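Local coordinates for protein PTS system glucose-specific EIIA component (Mycoplasma capricolum, PDB 2GPR) that carries phosphoryl groups in the sugar phosphotransferase system, probably accepting them from phospho-HPr on a histidine and passing them to the EIIB domain during glucose uptake, at residues 19-22 / 23-26. Residues are numbered along the deposited sequence; the frame is centred on the assembly and turned at random.
Sequences ITLD and EVED
Glu23 N donates to Thr20 O at 3.0 Å and Val24 N to Leu21 O, closing two overlapping turns whose backbone angles fit type I and which wind the chain through residues 20-24 just beyond strand 16-19. Within this pair of turns the side chain of Glu23 folds back over the start of the turn. CG stands beside its own backbone N (chi1 -70°) and the chain bends at chi2, bringing OE2 to both polar atoms of Thr20. Thr20 N meets Glu23 OE2 at 3.2 Å with an N-H...O angle of 156°, approaching from well above the carboxylate plane. OG1 of Thr20, set between its backbone N and carbonyl carbon, also donates to Glu23 OE2; the modelled separation of 2.5 Å is very short and its exact value doubtful. The other oxygen, Glu23 OE1, packs on the branch of Ile19, 3.2 Å from Ile19 CB. Val24 CG2 lies close to both turn carbonyl oxygens, 3.7 Å from Thr20 O. It also touches Leu21 CD2. Val24 packs on Ala39 of strand 36-42, its side chain about 8 Å from that of His78, probably the histidine phosphorylated in the phosphoryl-transfer cycle. Asp22 turns instead to a salt bridge with Arg32, and Asp26 caps Phe29 N of helix 27-30. The Glu23 carboxylate thus clasps the turn's first residue through Thr20 N-H, with the hydroxyl a less certain second donor, and this may favour its ionised form.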
# COMPACT_ATOMS: atom_id res chain seq x y z
N ILE A 19 -8.71 -6.70 -3.18
CA ILE A 19 -8.94 -7.42 -4.42
C ILE A 19 -7.56 -7.96 -4.76
O ILE A 19 -6.62 -7.61 -4.06
CB ILE A 19 -9.47 -6.48 -5.52
CG1 ILE A 19 -8.41 -5.45 -5.94
CG2 ILE A 19 -10.67 -5.68 -5.02
CD1 ILE A 19 -9.03 -4.13 -6.34
N THR A 20 -7.43 -8.76 -5.82
CA THR A 20 -6.14 -9.34 -6.23
C THR A 20 -5.44 -8.47 -7.22
O THR A 20 -6.05 -7.52 -7.75
CB THR A 20 -6.26 -10.79 -6.77
OG1 THR A 20 -7.16 -10.85 -7.88
CG2 THR A 20 -6.72 -11.76 -5.69
N LEU A 21 -4.17 -8.78 -7.47
CA LEU A 21 -3.38 -8.03 -8.41
C LEU A 21 -3.87 -8.31 -9.82
O LEU A 21 -3.74 -7.53 -10.77
CB LEU A 21 -1.89 -8.35 -8.31
CG LEU A 21 -1.16 -7.70 -7.13
CD1 LEU A 21 0.32 -8.05 -7.22
CD2 LEU A 21 -1.34 -6.16 -7.10
N ASP A 22 -4.45 -9.44 -9.96
CA ASP A 22 -4.93 -9.79 -11.24
C ASP A 22 -6.12 -8.92 -11.58
O ASP A 22 -6.50 -8.75 -12.74
CB ASP A 22 -5.25 -11.30 -11.33
CG ASP A 22 -4.49 -12.11 -10.30
OD1 ASP A 22 -4.48 -11.56 -9.13
OD2 ASP A 22 -3.92 -13.13 -10.58
N GLU A 23 -6.71 -8.30 -10.56
CA GLU A 23 -7.82 -7.43 -10.81
C GLU A 23 -7.39 -5.99 -11.07
O GLU A 23 -8.22 -5.08 -11.08
CB GLU A 23 -8.84 -7.47 -9.69
CG GLU A 23 -9.60 -8.81 -9.65
CD GLU A 23 -9.99 -9.23 -8.25
OE1 GLU A 23 -10.87 -8.41 -7.70
OE2 GLU A 23 -9.53 -10.22 -7.67
N VAL A 24 -6.08 -5.80 -11.27
CA VAL A 24 -5.47 -4.49 -11.53
C VAL A 24 -5.11 -4.34 -12.99
O VAL A 24 -4.46 -5.20 -13.58
CB VAL A 24 -4.24 -4.31 -10.68
CG1 VAL A 24 -3.58 -2.97 -11.01
CG2 VAL A 24 -4.59 -4.44 -9.22
N GLU A 25 -5.57 -3.25 -13.59
CA GLU A 25 -5.41 -2.98 -15.01
C GLU A 25 -4.10 -2.29 -15.36
O GLU A 25 -4.10 -1.15 -15.80
CB GLU A 25 -6.58 -2.12 -15.50
CG GLU A 25 -6.82 -0.95 -14.55
CD GLU A 25 -7.64 -1.39 -13.38
OE1 GLU A 25 -8.74 -1.99 -13.75
OE2 GLU A 25 -7.27 -1.31 -12.21
N ASP A 26 -3.02 -2.98 -15.14
CA ASP A 26 -1.70 -2.47 -15.39
C ASP A 26 -0.67 -3.59 -15.33
O ASP A 26 -0.39 -4.13 -14.26
CB ASP A 26 -1.35 -1.41 -14.35
CG ASP A 26 0.08 -1.00 -14.42
OD1 ASP A 26 1.00 -1.73 -14.17
OD2 ASP A 26 0.21 0.27 -14.59